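Local coordinates for protein separin (Saccharomyces cerevisiae, PDB 5U1T) that cleaves the MCD1/SCC1 subunit of cohesin at the onset of anaphase as a caspase-like cysteine protease, and is held inactive by securin for most of the cell cycle, at residues A[780-783]-A[784-787]; A[721-724]-A[725-729]. All coordinates share one frame; numbering follows the deposited sequence.

Interaction 1: A[780-783]-A[784-787]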
ATOM      1  N   LEU A 780       0.810 -11.186  -7.713  1.00 74.23           N
ATOM      2  CA  LEU A 780       0.412  -9.832  -7.352  1.00 64.80           C
ATOM      3  C   LEU A 780       0.239  -8.836  -8.475  1.00 57.91           C
ATOM      4  O   LEU A 780       1.144  -8.628  -9.237  1.00 60.23           O
ATOM      5  CB  LEU A 780       1.441  -9.292  -6.381  1.00 64.16           C
ATOM      6  CG  LEU A 780       0.982  -8.291  -5.350  1.00 63.23           C
ATOM      7  CD1 LEU A 780      -0.455  -8.539  -4.986  1.00 65.29           C
ATOM      8  CD2 LEU A 780       1.860  -8.405  -4.134  1.00 61.04           C
ATOM      9  N   SER A 781      -0.915  -8.187  -8.542  1.00 54.68           N
ATOM     10  CA  SER A 781      -1.174  -7.199  -9.595  1.00 53.93           C
ATOM     11  C   SER A 781      -0.474  -5.873  -9.308  1.00 56.18           C
ATOM     12  O   SER A 781      -0.379  -5.464  -8.167  1.00 57.44           O
ATOM     13  CB  SER A 781      -2.673  -6.963  -9.773  1.00 54.36           C
ATOM     14  OG  SER A 781      -3.193  -6.058  -8.811  1.00 59.21           O
ATOM     15  N   GLN A 782      -0.006  -5.205 -10.355  1.00 55.56           N
ATOM     16  CA  GLN A 782       0.680  -3.933 -10.216  1.00 50.67           C
ATOM     17  C   GLN A 782       0.012  -2.996  -9.224  1.00 53.95           C
ATOM     18  O   GLN A 782       0.679  -2.501  -8.324  1.00 54.65           O
ATOM     19  CB  GLN A 782       0.787  -3.228 -11.563  1.00 52.61           C
ATOM     20  CG  GLN A 782       1.278  -1.781 -11.472  1.00 51.45           C
ATOM     21  CD  GLN A 782       2.777  -1.660 -11.206  1.00 51.95           C
ATOM     22  OE1 GLN A 782       3.396  -2.530 -10.592  1.00 50.11           O
ATOM     23  NE2 GLN A 782       3.364  -0.573 -11.677  1.00 51.61           N
ATOM     24  N   GLY A 783      -1.293  -2.766  -9.373  1.00 55.85           N
ATOM     25  CA  GLY A 783      -2.029  -1.879  -8.479  1.00 49.54           C
ATOM     26  C   GLY A 783      -1.962  -2.287  -7.008  1.00 55.00           C
ATOM     27  O   GLY A 783      -1.772  -1.458  -6.108  1.00 59.52           O
ATOM     28  N   SER A 784      -2.100  -3.578  -6.754  1.00 51.63           N
ATOM     29  CA  SER A 784      -1.995  -4.084  -5.406  1.00 56.73           C
ATOM     30  C   SER A 784      -0.548  -4.110  -4.901  1.00 54.72           C
ATOM     31  O   SER A 784      -0.311  -3.980  -3.714  1.00 55.75           O
ATOM     32  CB  SER A 784      -2.612  -5.475  -5.330  1.00 53.56           C
ATOM     33  OG  SER A 784      -3.998  -5.351  -5.104  1.00 59.66           O
ATOM     34  N   ARG A 785       0.421  -4.276  -5.793  1.00 54.97           N
ATOM     35  CA  ARG A 785       1.808  -4.313  -5.361  1.00 52.28           C
ATOM     36  C   ARG A 785       2.216  -2.927  -4.860  1.00 54.75           C
ATOM     37  O   ARG A 785       2.926  -2.798  -3.866  1.00 51.76           O
ATOM     38  CB  ARG A 785       2.728  -4.784  -6.489  1.00 48.93           C
ATOM     39  CG  ARG A 785       4.162  -4.919  -6.067  1.00 50.86           C
ATOM     40  CD  ARG A 785       5.026  -5.351  -7.203  1.00 50.62           C
ATOM     41  NE  ARG A 785       5.033  -4.397  -8.295  1.00 49.02           N
ATOM     42  CZ  ARG A 785       5.989  -3.497  -8.492  1.00 55.19           C
ATOM     43  NH1 ARG A 785       5.917  -2.666  -9.519  1.00 58.27           N
ATOM     44  NH2 ARG A 785       7.021  -3.420  -7.666  1.00 58.18           N
ATOM     45  N   LEU A 786       1.745  -1.894  -5.552  1.00 51.56           N
ATOM     46  CA  LEU A 786       2.053  -0.533  -5.182  1.00 49.38           C
ATOM     47  C   LEU A 786       1.332  -0.193  -3.895  1.00 53.38           C
ATOM     48  O   LEU A 786       1.880   0.494  -3.046  1.00 55.70           O
ATOM     49  CB  LEU A 786       1.660   0.446  -6.298  1.00 53.59           C
ATOM     50  CG  LEU A 786       2.321   0.263  -7.663  1.00 52.06           C
ATOM     51  CD1 LEU A 786       1.732   1.226  -8.681  1.00 47.54           C
ATOM     52  CD2 LEU A 786       3.839   0.390  -7.592  1.00 45.13           C
ATOM     53  N   ALA A 787       0.102  -0.678  -3.754  1.00 55.91           N
ATOM     54  CA  ALA A 787      -0.684  -0.435  -2.545  1.00 53.92           C
ATOM     55  C   ALA A 787       0.081  -0.937  -1.330  1.00 57.72           C
ATOM     56  O   ALA A 787       0.225  -0.233  -0.337  1.00 61.27           O
ATOM     57  CB  ALA A 787      -2.029  -1.120  -2.628  1.00 51.47           C
TER
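Gln782 and Arg785, three residues apart, are joined through their side chains. Arg785 NH1 gives a hydrogen bond to Gln782 OE1 at 2.7 Å, meeting that oxygen in its carbonyl plane, on a lone pair; the amide lies 27° from the guanidinium plane, so the two flat groups are only modestly twisted. Arg785 NE adds a weak bond to the same OE1. The reach depends on bends in both chains: Gln782 has CG anti to its backbone N (chi1 170°) and then folds at chi2, while Arg785 runs extended until chi3. Arg785 NH1 also makes a long, weak ion pair with Glu828, and NH2 is hydrogen-bonded to the backbone of the other protein chain in the assembly.

Backbone bonds start the helix. Arg785 N reaches Ser781 O at 2.8 Å, Leu786 N reaches Gln782 O at 3.0 Å, and Ala787 N reaches Gly783 O at 3.1 Å, each spanning four residues. At the cap itself, Ser781 OG accepts a weak bond from Ser784 N at 3.4 Å.

Van der Waals contacts flank the turn. Leu780 CD1 rests on Ser784 CB at 3.8 Å, and Leu786 CD1 lies against the Gln782 amide, with NE2 at 3.9 Å, where the two side chains cross. Leu780 and Ser784 also touch Ile733 of helix 729-752, whereas Gln782 and Leu786 pack on Met570 of helix 557-572.

Serine at the N-cap, its hydroxyl turned to the amide three residues on, is the classic N-cap motif, here opening helix 782-805 within the largely helical part of separase.

Interaction 2: A[721-724]-A[725-729]; sequences INND and HNLPM
Asn723 lays its carboxamide alongside the backbone of Leu727, across a type I beta turn that runs from Asn723 to Asn726. The turn is closed by Asn726 N bonding to Asn723 O at 3.1 Å, with the donor well above the carbonyl plane, 70° out of it. A chi1 of -154° sets CG beside the carbonyl carbon of Asn723, from where the amide reaches across the turn and OD1 accepts from Leu727 N at 2.7 Å, the donor tilted 17° from the amide plane. On the other branch, ND2 gives a weak bond to Leu727 O. One carboxamide thus engages both polar backbone atoms of a single residue, which together would restrain its rotation, the OD1 bond being the firmer of the two. With an alanine here, Leu727 N and O are likely to lose these partners, and the chain after the turn to lose its tie to Asn723. Tyr732 of helix 729-752 also touches the Asn723 side chain.

Asp724 and His725, at the turn's two middle positions, are exposed. Asp720 accepts a hydrogen bond from His725 N and a weak one from Asp724 N. Back at the carboxamide, Leu727 packs its branch point against the acceptor, CG standing 3.7 Å from Asn723 OD1.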
ATOM      1  N   ILE A 721     -11.039 -11.388   5.951  1.00 69.23           N
ATOM      2  CA  ILE A 721      -9.626 -11.586   5.679  1.00 71.84           C
ATOM      3  C   ILE A 721      -9.261 -13.065   5.624  1.00 72.10           C
ATOM      4  O   ILE A 721      -8.136 -13.418   5.267  1.00 71.44           O
ATOM      5  CB  ILE A 721      -8.757 -10.872   6.729  1.00 67.50           C
ATOM      6  CG1 ILE A 721      -9.277 -11.149   8.138  1.00 64.59           C
ATOM      7  CG2 ILE A 721      -8.762  -9.386   6.476  1.00 64.43           C
ATOM      8  CD1 ILE A 721      -8.467 -12.161   8.902  1.00 72.42           C
ATOM      9  N   ASN A 722     -10.214 -13.924   5.978  1.00 75.85           N
ATOM     10  CA  ASN A 722     -10.036 -15.363   5.819  1.00 76.93           C
ATOM     11  C   ASN A 722     -10.659 -15.871   4.520  1.00 76.07           C
ATOM     12  O   ASN A 722     -10.619 -17.066   4.239  1.00 77.47           O
ATOM     13  CB  ASN A 722     -10.628 -16.113   7.015  1.00 73.08           C
ATOM     14  CG  ASN A 722      -9.729 -16.054   8.234  1.00 75.93           C
ATOM     15  OD1 ASN A 722      -8.575 -15.637   8.153  1.00 73.33           O
ATOM     16  ND2 ASN A 722     -10.252 -16.485   9.372  1.00 85.81           N
ATOM     17  N   ASN A 723     -11.228 -14.947   3.744  1.00 76.13           N
ATOM     18  CA  ASN A 723     -11.964 -15.243   2.504  1.00 79.34           C
ATOM     19  C   ASN A 723     -12.908 -16.444   2.563  1.00 81.84           C
ATOM     20  O   ASN A 723     -12.852 -17.333   1.715  1.00 85.06           O
ATOM     21  CB  ASN A 723     -10.994 -15.448   1.341  1.00 75.39           C
ATOM     22  CG  ASN A 723     -11.631 -15.142  -0.000  1.00 75.35           C
ATOM     23  OD1 ASN A 723     -12.757 -14.649  -0.065  1.00 75.79           O
ATOM     24  ND2 ASN A 723     -10.913 -15.424  -1.079  1.00 72.72           N
ATOM     25  N   ASP A 724     -13.793 -16.460   3.551  1.00 84.03           N
ATOM     26  CA  ASP A 724     -14.770 -17.522   3.654  1.00 81.64           C
ATOM     27  C   ASP A 724     -15.777 -17.463   2.514  1.00 85.58           C
ATOM     28  O   ASP A 724     -16.222 -18.508   2.040  1.00 90.58           O
ATOM     29  CB  ASP A 724     -15.460 -17.452   5.001  1.00 82.15           C
ATOM     30  CG  ASP A 724     -14.470 -17.479   6.136  1.00 81.27           C
ATOM     31  OD1 ASP A 724     -13.314 -17.889   5.874  1.00 78.50           O
ATOM     32  OD2 ASP A 724     -14.833 -17.090   7.272  1.00 83.95           O
ATOM     33  N   HIS A 725     -16.109 -16.258   2.044  1.00 82.21           N
ATOM     34  CA  HIS A 725     -17.048 -16.110   0.920  1.00 79.47           C
ATOM     35  C   HIS A 725     -16.374 -16.411  -0.404  1.00 84.47           C
ATOM     36  O   HIS A 725     -16.984 -16.296  -1.470  1.00 85.17           O
ATOM     37  CB  HIS A 725     -17.642 -14.704   0.876  1.00 81.30           C
ATOM     38  CG  HIS A 725     -18.213 -14.251   2.184  1.00 95.23           C
ATOM     39  ND1 HIS A 725     -19.390 -14.757   2.702  1.00 97.33           N
ATOM     40  CD2 HIS A 725     -17.768 -13.334   3.081  1.00 93.29           C
ATOM     41  CE1 HIS A 725     -19.645 -14.171   3.860  1.00 99.95           C
ATOM     42  NE2 HIS A 725     -18.674 -13.309   4.116  1.00 97.39           N
ATOM     43  N   ASN A 726     -15.107 -16.798  -0.310  1.00 79.43           N
ATOM     44  CA  ASN A 726     -14.268 -17.114  -1.459  1.00 78.71           C
ATOM     45  C   ASN A 726     -14.418 -16.163  -2.642  1.00 79.50           C
ATOM     46  O   ASN A 726     -14.935 -16.544  -3.686  1.00 82.87           O
ATOM     47  CB  ASN A 726     -14.524 -18.553  -1.924  1.00 80.23           C
ATOM     48  CG  ASN A 726     -13.225 -19.288  -2.240  1.00 89.94           C
ATOM     49  OD1 ASN A 726     -12.782 -19.335  -3.400  1.00 90.85           O
ATOM     50  ND2 ASN A 726     -12.579 -19.828  -1.193  1.00 86.06           N
ATOM     51  N   LEU A 727     -13.960 -14.929  -2.474  1.00 79.54           N
ATOM     52  CA  LEU A 727     -13.966 -13.958  -3.564  1.00 75.04           C
ATOM     53  C   LEU A 727     -12.874 -14.316  -4.560  1.00 67.46           C
ATOM     54  O   LEU A 727     -11.980 -15.089  -4.235  1.00 69.78           O
ATOM     55  CB  LEU A 727     -13.754 -12.538  -3.024  1.00 73.55           C
ATOM     56  CG  LEU A 727     -14.697 -12.072  -1.916  1.00 74.13           C
ATOM     57  CD1 LEU A 727     -14.460 -10.610  -1.594  1.00 70.70           C
ATOM     58  CD2 LEU A 727     -16.146 -12.312  -2.299  1.00 69.11           C
ATOM     59  N   PRO A 728     -12.944 -13.763  -5.780  1.00 68.53           N
ATOM     60  CA  PRO A 728     -11.768 -13.860  -6.658  1.00 71.47           C
ATOM     61  C   PRO A 728     -10.517 -13.386  -5.921  1.00 70.22           C
ATOM     62  O   PRO A 728     -10.600 -12.407  -5.187  1.00 71.20           O
ATOM     63  CB  PRO A 728     -12.113 -12.922  -7.820  1.00 68.24           C
ATOM     64  CG  PRO A 728     -13.596 -12.885  -7.844  1.00 66.87           C
ATOM     65  CD  PRO A 728     -14.072 -13.073  -6.432  1.00 68.05           C
ATOM     66  N   MET A 729      -9.395 -14.071  -6.103  1.00 67.80           N
ATOM     67  CA  MET A 729      -8.158 -13.755  -5.393  1.00 68.14           C
ATOM     68  C   MET A 729      -7.792 -12.267  -5.483  1.00 69.97           C
ATOM     69  O   MET A 729      -7.324 -11.679  -4.505  1.00 67.53           O
ATOM     70  CB  MET A 729      -7.013 -14.622  -5.932  1.00 66.39           C
ATOM     71  CG  MET A 729      -5.655 -14.454  -5.243  1.00 73.82           C
ATOM     72  SD  MET A 729      -5.564 -15.113  -3.551  1.00 86.96           S
ATOM     73  CE  MET A 729      -6.414 -16.679  -3.760  1.00 84.85           C
TER

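Followed from the N terminus, the chain leaves helix 700-714 and enters the loop of interaction 2, whose turn reverses it just before helix 729-752 begins. Helix 756-775 comes next, and interaction 1 then opens helix 782-805. The two contacts are therefore in series, neither nested nor crossing: interaction 2 closes a short loop, and interaction 1 closes the first turn of a helix. Their centres lie 18 Å apart and their nearest atoms about 7 Å, without touching. Helix 729-752 borders both: Met729 of interaction 2 starts it, and its Leu737 packs on Ser784 and Ala787 of interaction 1. Interaction 2 is at the surface, while interaction 1 is buried.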